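Local atomic coordinates of octaprenyl Pyrophosphate Synthase (Helicobacter pylori, PDB entry 3TC1), a protein that probably catalyses the stepwise condensation of isopentenyl pyrophosphate onto an allylic pyrophosphate, building the C40 chain of octaprenyl pyrophosphate. Residues F114-M119 with Q125-A130; G120-Q125 with M174-N179; R157-K162 with F196-D201; Y229-E234 with E270-T275. One frame throughout, in Å; residues are numbered along the deposited sequence.

Contacts 1 and 2 lie side by side at the interface with the second subunit, centres about 9 Å apart. They share helix 121-144 and cross along the chain, and Leu116 of contact 1 packs on Ile123 and Ala124. Helix 152-177 carries segment 157-162 of contact 3 before segment 174-179 of contact 2, so these two also alternate; their centres are about 24 Å apart. Contact 3 is beside the magnesium ion, its centre about 7 Å from the chain's. Contact 4, across the chain's centre from contacts 1 and 2, follows in sequence; it touches contact 3, centres about 14 Å apart. The series ends in the packing of helices 227-233 and 268-286.

Contact 1 of 4, residues F114-M119 with Q125-A130; sequences FELSKM and QALSNA
Leading up to Leu116, which meets Leu127 of the next helix, Phe114 faces the partner molecule and packs on Ser128 of the second subunit. Its carbonyl O takes a hydrogen bond from Ser117 OG at 2.6 Å. Glu115 turns to its own segment: Lys118 NZ closes a salt bridge at 2.9 Å on the syn side of Glu115 OE1, somewhat out of the carboxylate plane, while OE2 pairs with Lys111 a turn earlier. Leu116 carries the contact. With CG swung opposite the backbone N (chi1 -180°), its isobutyl group reaches across to helix 121-144. There CD1 meets Leu127 CD1 at 3.9 Å and CD2 lies 4.0 Å from Leu127 CB, two branches of one side chain laid obliquely over the other. Leu116 CD2 also approaches Ser128 N, more loosely, at 4.3 Å. From Leu116 to Met119 the chain makes a type I beta turn, with Met119 N bonded to Leu116 O at 2.8 Å. Around this, Leu127 is buried further by Leu62 and Val66 of helix 53-80 and by Ser170 and Ser173 of helix 152-177. Ser128 hydrogen-bonds through OG to Ala124 O of its own helix and to Ser117 OG of the second subunit. The whole is a tight helix-loop-helix connection at the dimer interface of an all-helical polyprenyl synthase fold.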
# COMPACT_ATOMS: atom_id res chain seq x y z
N PHE B 114 -8.24 -2.33 -8.11
CA PHE B 114 -9.64 -2.14 -8.47
C PHE B 114 -9.82 -2.53 -9.93
O PHE B 114 -10.74 -3.26 -10.27
CB PHE B 114 -10.05 -0.68 -8.27
CG PHE B 114 -11.47 -0.39 -8.69
CD1 PHE B 114 -12.54 -0.78 -7.89
CD2 PHE B 114 -11.73 0.21 -9.92
CE1 PHE B 114 -13.85 -0.56 -8.31
CE2 PHE B 114 -13.04 0.43 -10.34
CZ PHE B 114 -14.10 0.04 -9.54
N GLU B 115 -8.93 -2.04 -10.78
CA GLU B 115 -9.00 -2.34 -12.20
C GLU B 115 -8.64 -3.81 -12.44
O GLU B 115 -9.19 -4.46 -13.33
CB GLU B 115 -8.05 -1.43 -12.98
CG GLU B 115 -8.39 0.06 -12.90
CD GLU B 115 -9.81 0.37 -13.35
OE1 GLU B 115 -10.34 -0.36 -14.21
OE2 GLU B 115 -10.39 1.36 -12.86
N LEU B 116 -7.72 -4.33 -11.63
CA LEU B 116 -7.26 -5.71 -11.75
C LEU B 116 -8.40 -6.74 -11.61
O LEU B 116 -8.40 -7.78 -12.28
CB LEU B 116 -6.18 -5.99 -10.69
CG LEU B 116 -5.57 -7.40 -10.66
CD1 LEU B 116 -4.94 -7.74 -12.01
CD2 LEU B 116 -4.52 -7.47 -9.55
N SER B 117 -9.36 -6.44 -10.75
CA SER B 117 -10.49 -7.34 -10.53
C SER B 117 -11.30 -7.63 -11.79
O SER B 117 -12.11 -8.55 -11.82
CB SER B 117 -11.41 -6.74 -9.46
OG SER B 117 -11.97 -5.52 -9.92
N LYS B 118 -11.08 -6.84 -12.84
CA LYS B 118 -11.80 -7.03 -14.10
C LYS B 118 -11.03 -7.95 -15.04
O LYS B 118 -11.50 -8.28 -16.13
CB LYS B 118 -12.01 -5.67 -14.77
CG LYS B 118 -12.69 -4.64 -13.88
CD LYS B 118 -12.68 -3.26 -14.54
CE LYS B 118 -13.32 -2.22 -13.64
NZ LYS B 118 -13.19 -0.84 -14.20
N MET B 119 -9.85 -8.37 -14.60
CA MET B 119 -8.99 -9.24 -15.39
C MET B 119 -9.27 -10.73 -15.20
O MET B 119 -8.80 -11.56 -15.97
CB MET B 119 -7.52 -8.98 -15.05
CG MET B 119 -6.98 -7.63 -15.51
SD MET B 119 -6.79 -7.54 -17.31
CE MET B 119 -6.93 -5.78 -17.57
N GLN B 125 -4.96 -13.08 -9.14
CA GLN B 125 -4.19 -13.78 -8.12
C GLN B 125 -2.70 -13.76 -8.39
O GLN B 125 -1.90 -13.63 -7.47
CB GLN B 125 -4.68 -15.22 -7.98
CG GLN B 125 -6.06 -15.33 -7.37
CD GLN B 125 -6.40 -16.74 -6.94
OE1 GLN B 125 -7.51 -17.02 -6.49
NE2 GLN B 125 -5.43 -17.65 -7.06
N ALA B 126 -2.31 -13.90 -9.66
CA ALA B 126 -0.89 -13.89 -10.00
C ALA B 126 -0.26 -12.55 -9.63
O ALA B 126 0.79 -12.51 -8.99
CB ALA B 126 -0.70 -14.17 -11.49
N LEU B 127 -0.91 -11.46 -10.00
CA LEU B 127 -0.35 -10.15 -9.68
C LEU B 127 -0.49 -9.76 -8.22
O LEU B 127 0.44 -9.20 -7.65
CB LEU B 127 -0.97 -9.07 -10.58
CG LEU B 127 -0.52 -9.08 -12.04
CD1 LEU B 127 -1.14 -7.90 -12.76
CD2 LEU B 127 1.00 -9.01 -12.13
N SER B 128 -1.63 -10.05 -7.59
CA SER B 128 -1.78 -9.68 -6.19
C SER B 128 -0.79 -10.48 -5.34
O SER B 128 -0.27 -9.99 -4.34
CB SER B 128 -3.23 -9.86 -5.69
OG SER B 128 -3.65 -11.21 -5.69
N ASN B 129 -0.50 -11.71 -5.76
CA ASN B 129 0.45 -12.53 -5.02
C ASN B 129 1.86 -11.96 -5.20
O ASN B 129 2.69 -12.04 -4.30
CB ASN B 129 0.42 -13.97 -5.51
CG ASN B 129 1.45 -14.85 -4.81
OD1 ASN B 129 1.37 -15.09 -3.61
ND2 ASN B 129 2.44 -15.31 -5.57
N ALA B 130 2.11 -11.38 -6.37
CA ALA B 130 3.41 -10.79 -6.67
C ALA B 130 3.61 -9.56 -5.79
O ALA B 130 4.72 -9.28 -5.34
CB ALA B 130 3.50 -10.40 -8.15

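Contact 2 of 4, residues G120-Q125 with M174-N179; sequences GELIAQ and MAILLN
Ile123 sets CG1 beside its backbone N (chi1 -70°) and continues outward to CD1, while the similar chi1 of Ile176 (-68°) leaves CG2 opposite its own N and facing the first helix. The two side chains run alongside each other, pointing opposite ways. Ile123 CG1 lies 3.8 Å from Ile176 CG2 and 4.0 Å from Ile176 CB. The far end of Ile123 goes further: CD1 touches Leu177 CB at 3.9 Å and comes within 4.0 Å of Leu177 N. Nearer the surface, Leu122 CB approaches Ile176 CD1 at 4.4 Å, a looser fit. The contact is purely apolar, and it joins the start of helix 121-144 to the end of helix 152-177, neighbours in the helical bundle of the polyprenyl synthase fold. Gly120, with a positive phi, sits at the N-cap of helix 121-144; at these backbone angles a side chain would be jammed against the preceding carbonyl O, which accounts for the glycine. Asn179 is the C-prime residue of a Schellman motif ending helix 152-177, its N bonded to Ile176 O at 3.1 Å together with Lys180 N to Ala175 O. Leu62 of helix 53-80 and Leu116 of helix 92-116 also pack on Ile123, and Ala182 of the following helix meets Ile176.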
# COMPACT_ATOMS: atom_id res chain seq x y z
N GLY B 120 -10.04 -11.07 -14.17
CA GLY B 120 -10.31 -12.47 -13.92
C GLY B 120 -9.44 -12.95 -12.77
O GLY B 120 -8.38 -12.39 -12.51
N GLU B 121 -9.89 -14.01 -12.10
CA GLU B 121 -9.19 -14.55 -10.95
C GLU B 121 -7.75 -15.02 -11.16
O GLU B 121 -6.90 -14.79 -10.30
CB GLU B 121 -10.00 -15.70 -10.35
CG GLU B 121 -9.39 -16.28 -9.10
CD GLU B 121 -10.24 -17.39 -8.52
OE1 GLU B 121 -10.50 -18.38 -9.24
OE2 GLU B 121 -10.63 -17.28 -7.34
N LEU B 122 -7.48 -15.68 -12.28
CA LEU B 122 -6.13 -16.18 -12.54
C LEU B 122 -5.10 -15.06 -12.58
O LEU B 122 -4.05 -15.15 -11.94
CB LEU B 122 -6.08 -16.94 -13.87
CG LEU B 122 -6.43 -18.43 -13.84
CD1 LEU B 122 -6.25 -19.02 -15.23
CD2 LEU B 122 -5.54 -19.15 -12.83
N ILE B 123 -5.40 -14.02 -13.34
CA ILE B 123 -4.50 -12.88 -13.45
C ILE B 123 -4.50 -12.09 -12.15
O ILE B 123 -3.44 -11.69 -11.66
CB ILE B 123 -4.92 -11.98 -14.64
CG1 ILE B 123 -4.63 -12.72 -15.96
CG2 ILE B 123 -4.18 -10.65 -14.58
CD1 ILE B 123 -5.23 -12.06 -17.18
N ALA B 124 -5.68 -11.86 -11.57
CA ALA B 124 -5.78 -11.11 -10.32
C ALA B 124 -4.94 -11.75 -9.22
O ALA B 124 -4.30 -11.05 -8.44
CB ALA B 124 -7.23 -11.00 -9.88
N GLN B 125 -4.96 -13.08 -9.14
CA GLN B 125 -4.19 -13.78 -8.12
C GLN B 125 -2.70 -13.76 -8.39
O GLN B 125 -1.90 -13.63 -7.47
CB GLN B 125 -4.68 -15.22 -7.98
CG GLN B 125 -6.06 -15.33 -7.37
CD GLN B 125 -6.40 -16.74 -6.94
OE1 GLN B 125 -7.51 -17.02 -6.49
NE2 GLN B 125 -5.43 -17.65 -7.06
N MET B 174 0.17 -11.68 -18.88
CA MET B 174 -0.11 -11.27 -20.25
C MET B 174 -0.32 -12.50 -21.12
O MET B 174 -1.19 -12.52 -22.01
CB MET B 174 1.04 -10.42 -20.81
CG MET B 174 0.77 -9.89 -22.22
SD MET B 174 -0.68 -8.80 -22.35
CE MET B 174 0.03 -7.27 -21.88
N ALA B 175 0.46 -13.54 -20.86
CA ALA B 175 0.34 -14.78 -21.61
C ALA B 175 -1.06 -15.36 -21.40
O ALA B 175 -1.70 -15.83 -22.34
CB ALA B 175 1.40 -15.78 -21.15
N ILE B 176 -1.53 -15.33 -20.15
CA ILE B 176 -2.85 -15.82 -19.80
C ILE B 176 -3.91 -15.03 -20.58
O ILE B 176 -4.78 -15.61 -21.22
CB ILE B 176 -3.13 -15.67 -18.28
CG1 ILE B 176 -2.23 -16.61 -17.48
CG2 ILE B 176 -4.60 -15.95 -17.98
CD1 ILE B 176 -2.30 -16.41 -15.97
N LEU B 177 -3.81 -13.70 -20.50
CA LEU B 177 -4.74 -12.81 -21.19
C LEU B 177 -4.78 -13.07 -22.69
O LEU B 177 -5.85 -13.09 -23.30
CB LEU B 177 -4.34 -11.35 -20.94
CG LEU B 177 -5.25 -10.29 -21.57
CD1 LEU B 177 -6.60 -10.31 -20.86
CD2 LEU B 177 -4.61 -8.91 -21.44
N LEU B 178 -3.60 -13.27 -23.29
CA LEU B 178 -3.50 -13.51 -24.72
C LEU B 178 -3.57 -14.98 -25.11
O LEU B 178 -3.28 -15.35 -26.25
CB LEU B 178 -2.19 -12.91 -25.25
CG LEU B 178 -2.04 -11.42 -24.94
CD1 LEU B 178 -0.76 -10.90 -25.55
CD2 LEU B 178 -3.24 -10.64 -25.48
N ASN B 179 -3.95 -15.81 -24.15
CA ASN B 179 -4.07 -17.25 -24.38
C ASN B 179 -2.80 -17.90 -24.95
O ASN B 179 -2.85 -18.64 -25.92
CB ASN B 179 -5.27 -17.54 -25.29
CG ASN B 179 -5.67 -19.00 -25.27
OD1 ASN B 179 -5.83 -19.60 -24.21
ND2 ASN B 179 -5.86 -19.58 -26.46

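Contact 3 of 4, residues R157-K162 with F196-D201; sequences RILEDK and FQIIDD. With MG (magnesium ion), chain D.
Leu159 lies against the aliphatic part of Gln197, its CG only 3.5 Å from Gln197 CG, a tight carbon-carbon approach. Its chi1 of -109° lies well off the staggered values, a probably strained torsion that goes with the tight fit. Both methyls flank Gln197 CG, and beyond it Leu159 CD2 rests on Ile198 CG1 at 3.9 Å while CD1 lies 4.0 Å from Asp201 OD2. The helical segments 157-162 and 196-201 cross at 115°, their axes 10.8 Å apart at closest approach. Above this apolar seat Gln197 bends at CG and turns its amide toward the acidic groups. NE2 donates to Asp201 OD1 at 2.8 Å; the acceptor lies in the amide plane, but NE2 stands well above the carboxylate plane. A weak second bond runs from NE2 to Asp200 OD2. That same oxygen binds the magnesium ion at 2.2 Å, and five waters complete six-coordination. One of these waters donates to Asp201 OD1 at 2.7 Å, linking the second aspartate to the metal through solvent. Asp200 and Asp201 open the second aspartate-rich DDxxD motif of trans-prenyltransferases, which in relatives holds magnesium for the substrate pyrophosphate. Further out, the amide and carboxylate are steadied from helix 152-177: Gln197 OE1 hydrogen-bonds to Thr163 OG1, and Asp201 OD2 to Tyr155 OH. On the far side of that helix, Asp161 forms salt bridges with Arg133 and Arg136, tying it to helix 121-144.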
# COMPACT_ATOMS: atom_id res chain seq x y z
N ARG B 157 16.96 -14.75 -2.21
CA ARG B 157 15.56 -14.71 -1.83
C ARG B 157 15.02 -13.29 -2.00
O ARG B 157 13.91 -13.09 -2.49
CB ARG B 157 15.39 -15.16 -0.38
CG ARG B 157 13.95 -15.17 0.09
CD ARG B 157 13.79 -15.81 1.45
NE ARG B 157 12.39 -15.84 1.86
CZ ARG B 157 11.94 -16.45 2.95
NH1 ARG B 157 12.79 -17.09 3.75
NH2 ARG B 157 10.65 -16.42 3.25
N ILE B 158 15.83 -12.31 -1.60
CA ILE B 158 15.42 -10.91 -1.73
C ILE B 158 15.27 -10.52 -3.20
O ILE B 158 14.29 -9.89 -3.58
CB ILE B 158 16.44 -9.97 -1.06
CG1 ILE B 158 16.43 -10.20 0.46
CG2 ILE B 158 16.12 -8.51 -1.40
CD1 ILE B 158 17.50 -9.43 1.22
N LEU B 159 16.25 -10.90 -4.03
CA LEU B 159 16.19 -10.57 -5.45
C LEU B 159 14.94 -11.15 -6.10
O LEU B 159 14.27 -10.48 -6.89
CB LEU B 159 17.43 -11.09 -6.19
CG LEU B 159 18.40 -9.99 -6.64
CD1 LEU B 159 18.96 -9.33 -5.40
CD2 LEU B 159 19.53 -10.57 -7.50
N GLU B 160 14.64 -12.40 -5.76
CA GLU B 160 13.47 -13.08 -6.30
C GLU B 160 12.17 -12.41 -5.84
O GLU B 160 11.26 -12.17 -6.65
CB GLU B 160 13.48 -14.54 -5.86
CG GLU B 160 14.60 -15.37 -6.47
CD GLU B 160 14.92 -16.61 -5.65
OE1 GLU B 160 14.05 -17.04 -4.87
OE2 GLU B 160 16.03 -17.17 -5.79
N ASP B 161 12.08 -12.10 -4.55
CA ASP B 161 10.89 -11.46 -4.01
C ASP B 161 10.69 -10.02 -4.44
O ASP B 161 9.58 -9.63 -4.82
CB ASP B 161 10.90 -11.52 -2.47
CG ASP B 161 10.52 -12.88 -1.94
OD1 ASP B 161 9.96 -13.69 -2.71
OD2 ASP B 161 10.76 -13.15 -0.74
N LYS B 162 11.75 -9.22 -4.39
CA LYS B 162 11.65 -7.81 -4.76
C LYS B 162 11.66 -7.48 -6.25
O LYS B 162 11.12 -6.45 -6.65
CB LYS B 162 12.75 -6.99 -4.09
CG LYS B 162 12.56 -6.75 -2.61
CD LYS B 162 13.50 -5.66 -2.12
CE LYS B 162 13.21 -4.33 -2.81
NZ LYS B 162 14.17 -3.26 -2.40
N PHE B 196 18.33 -9.23 -14.77
CA PHE B 196 18.11 -7.79 -14.70
C PHE B 196 18.58 -7.17 -13.39
O PHE B 196 19.26 -6.15 -13.40
CB PHE B 196 16.62 -7.47 -14.89
CG PHE B 196 16.30 -6.02 -14.70
CD1 PHE B 196 16.61 -5.09 -15.69
CD2 PHE B 196 15.72 -5.57 -13.52
CE1 PHE B 196 16.35 -3.73 -15.50
CE2 PHE B 196 15.45 -4.21 -13.32
CZ PHE B 196 15.77 -3.30 -14.31
N GLN B 197 18.23 -7.78 -12.26
CA GLN B 197 18.63 -7.22 -10.97
C GLN B 197 20.11 -7.42 -10.67
O GLN B 197 20.72 -6.62 -9.97
CB GLN B 197 17.79 -7.82 -9.84
CG GLN B 197 17.97 -7.10 -8.50
CD GLN B 197 17.69 -5.61 -8.60
OE1 GLN B 197 16.60 -5.20 -9.01
NE2 GLN B 197 18.68 -4.80 -8.23
N ILE B 198 20.70 -8.50 -11.19
CA ILE B 198 22.12 -8.73 -10.96
C ILE B 198 22.90 -7.64 -11.70
O ILE B 198 23.84 -7.05 -11.15
CB ILE B 198 22.54 -10.14 -11.46
CG1 ILE B 198 21.92 -11.21 -10.55
CG2 ILE B 198 24.07 -10.29 -11.42
CD1 ILE B 198 22.06 -12.63 -11.10
N ILE B 199 22.50 -7.36 -12.94
CA ILE B 199 23.16 -6.33 -13.74
C ILE B 199 22.94 -4.96 -13.10
O ILE B 199 23.80 -4.08 -13.16
CB ILE B 199 22.61 -6.31 -15.20
CG1 ILE B 199 23.01 -7.59 -15.93
CG2 ILE B 199 23.13 -5.08 -15.93
CD1 ILE B 199 24.51 -7.85 -15.98
N ASP B 200 21.77 -4.78 -12.50
CA ASP B 200 21.49 -3.51 -11.85
C ASP B 200 22.42 -3.34 -10.66
O ASP B 200 22.97 -2.26 -10.43
CB ASP B 200 20.05 -3.44 -11.38
CG ASP B 200 19.74 -2.14 -10.70
OD1 ASP B 200 19.64 -1.11 -11.41
OD2 ASP B 200 19.62 -2.15 -9.46
N ASP B 201 22.60 -4.41 -9.89
CA ASP B 201 23.50 -4.34 -8.73
C ASP B 201 24.92 -4.13 -9.23
O ASP B 201 25.73 -3.45 -8.59
CB ASP B 201 23.43 -5.64 -7.92
CG ASP B 201 22.12 -5.78 -7.14
OD1 ASP B 201 21.32 -4.82 -7.16
OD2 ASP B 201 21.91 -6.84 -6.51
MG MG D . 20.35 -0.56 -8.07
O HOH W 1 22.27 -0.09 -9.58
O HOH W 2 19.37 1.21 -9.15
O HOH W 3 21.43 -2.17 -6.91
O HOH W 4 21.12 0.84 -6.33
O HOH W 5 18.37 -1.34 -6.74

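Contact 4 of 4, residues Y229-E234 with E270-T275; sequences YLLLYE and EETLKT
Glu271 OE1 is gripped twice: a water that also touches segment 229-234 donates to it at 2.7 Å, and Lys235, just beyond that segment, forms a salt bridge with it. The same water gives its other hydrogen to Leu231 O at 2.8 Å, bridging the carboxylate of one helix to the backbone of the other. Glu271 gets there by staying fully extended, CG opposite the backbone N (chi1 -177°) and the chain straight through chi2, so that its methylenes pass over the end of Leu231. Leu231 points back at it from the other helix: its CD1 packs on Glu271 CG at 3.6 Å and on Thr272 OG1 at 3.7 Å, while CB lies 3.7 Å from Glu271 OE1. The hydroxyl of Thr272 is meanwhile hydrogen-bonded to Ile268 O, one turn back. Thr275 N and OG1 reach Glu271 O from opposite faces of the carbonyl plane, OG1 at 3.0 Å, which pins the Thr275 side chain to its own helix. Glu234 OE1, paired with Lys152, lies 5.8 Å from Glu271 OE2. The contact joins helix 227-233 to helix 268-286, which in turn packs on helix 182-205. An apolar leucine thus sits beneath a polar bridge, and the nearby lysines probably offset the mutual repulsion of the two glutamates and favour a charged Glu271.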
# COMPACT_ATOMS: atom_id res chain seq x y z
N TYR B 229 29.67 -7.79 -3.62
CA TYR B 229 30.23 -7.80 -2.27
C TYR B 229 30.26 -9.20 -1.68
O TYR B 229 31.19 -9.56 -0.96
CB TYR B 229 29.41 -6.86 -1.37
CG TYR B 229 29.58 -5.40 -1.76
CD1 TYR B 229 30.64 -4.65 -1.27
CD2 TYR B 229 28.69 -4.80 -2.65
CE1 TYR B 229 30.83 -3.32 -1.66
CE2 TYR B 229 28.87 -3.47 -3.06
CZ TYR B 229 29.94 -2.74 -2.56
OH TYR B 229 30.11 -1.43 -2.94
N LEU B 230 29.25 -10.00 -2.00
CA LEU B 230 29.19 -11.37 -1.53
C LEU B 230 30.32 -12.20 -2.15
O LEU B 230 31.04 -12.91 -1.45
CB LEU B 230 27.83 -11.99 -1.89
CG LEU B 230 26.67 -11.39 -1.09
CD1 LEU B 230 25.34 -11.64 -1.78
CD2 LEU B 230 26.69 -11.99 0.32
N LEU B 231 30.47 -12.09 -3.46
CA LEU B 231 31.52 -12.83 -4.16
C LEU B 231 32.91 -12.35 -3.72
O LEU B 231 33.83 -13.16 -3.57
CB LEU B 231 31.36 -12.66 -5.68
CG LEU B 231 30.09 -13.26 -6.29
CD1 LEU B 231 30.04 -12.98 -7.78
CD2 LEU B 231 30.06 -14.76 -6.03
N LEU B 232 33.06 -11.05 -3.51
CA LEU B 232 34.33 -10.50 -3.06
C LEU B 232 34.68 -11.04 -1.67
O LEU B 232 35.79 -11.50 -1.44
CB LEU B 232 34.28 -8.96 -2.99
CG LEU B 232 35.56 -8.31 -2.44
CD1 LEU B 232 36.73 -8.63 -3.38
CD2 LEU B 232 35.38 -6.81 -2.31
N TYR B 233 33.72 -10.97 -0.76
CA TYR B 233 33.91 -11.43 0.61
C TYR B 233 34.43 -12.87 0.69
O TYR B 233 35.24 -13.19 1.56
CB TYR B 233 32.58 -11.34 1.38
CG TYR B 233 32.72 -11.75 2.83
CD1 TYR B 233 33.30 -10.89 3.76
CD2 TYR B 233 32.30 -13.01 3.26
CE1 TYR B 233 33.47 -11.28 5.09
CE2 TYR B 233 32.47 -13.41 4.58
CZ TYR B 233 33.05 -12.54 5.49
OH TYR B 233 33.20 -12.92 6.80
N GLU B 234 33.94 -13.72 -0.20
CA GLU B 234 34.34 -15.12 -0.24
C GLU B 234 35.80 -15.33 -0.68
O GLU B 234 36.37 -16.40 -0.47
CB GLU B 234 33.42 -15.89 -1.19
CG GLU B 234 32.05 -16.19 -0.61
CD GLU B 234 31.00 -16.46 -1.67
OE1 GLU B 234 31.33 -17.08 -2.71
OE2 GLU B 234 29.83 -16.07 -1.46
N GLU B 270 33.73 -9.67 -13.67
CA GLU B 270 33.45 -10.72 -14.64
C GLU B 270 32.68 -11.87 -13.98
O GLU B 270 31.80 -12.46 -14.60
CB GLU B 270 34.74 -11.25 -15.27
CG GLU B 270 34.55 -12.51 -16.13
CD GLU B 270 33.86 -12.26 -17.46
OE1 GLU B 270 32.79 -11.60 -17.48
OE2 GLU B 270 34.38 -12.72 -18.49
N GLU B 271 33.01 -12.18 -12.73
CA GLU B 271 32.34 -13.26 -12.03
C GLU B 271 30.85 -12.94 -11.85
O GLU B 271 29.99 -13.81 -12.00
CB GLU B 271 33.01 -13.53 -10.67
CG GLU B 271 32.40 -14.70 -9.90
CD GLU B 271 33.14 -15.03 -8.61
OE1 GLU B 271 33.76 -14.12 -8.02
OE2 GLU B 271 33.09 -16.20 -8.18
N THR B 272 30.56 -11.68 -11.54
CA THR B 272 29.18 -11.24 -11.34
C THR B 272 28.44 -11.29 -12.67
O THR B 272 27.31 -11.78 -12.76
CB THR B 272 29.14 -9.78 -10.79
OG1 THR B 272 29.78 -9.73 -9.51
CG2 THR B 272 27.69 -9.31 -10.63
N LEU B 273 29.09 -10.78 -13.71
CA LEU B 273 28.51 -10.75 -15.04
C LEU B 273 28.13 -12.15 -15.52
O LEU B 273 27.06 -12.35 -16.09
CB LEU B 273 29.48 -10.09 -16.02
CG LEU B 273 29.03 -9.95 -17.48
CD1 LEU B 273 27.69 -9.24 -17.54
CD2 LEU B 273 30.09 -9.17 -18.25
N LYS B 274 29.02 -13.12 -15.30
CA LYS B 274 28.76 -14.49 -15.72
C LYS B 274 27.56 -15.10 -14.99
O LYS B 274 26.83 -15.90 -15.56
CB LYS B 274 30.00 -15.36 -15.48
CG LYS B 274 31.17 -15.04 -16.40
CD LYS B 274 32.31 -16.02 -16.19
CE LYS B 274 33.49 -15.71 -17.11
NZ LYS B 274 33.13 -15.86 -18.54
N THR B 275 27.35 -14.71 -13.74
CA THR B 275 26.22 -15.24 -12.99
C THR B 275 24.93 -14.78 -13.67
O THR B 275 23.98 -15.54 -13.80
CB THR B 275 26.24 -14.74 -11.53
OG1 THR B 275 27.52 -15.06 -10.94
CG2 THR B 275 25.14 -15.41 -10.71
O HOH W 6 33.96 -15.16 -5.54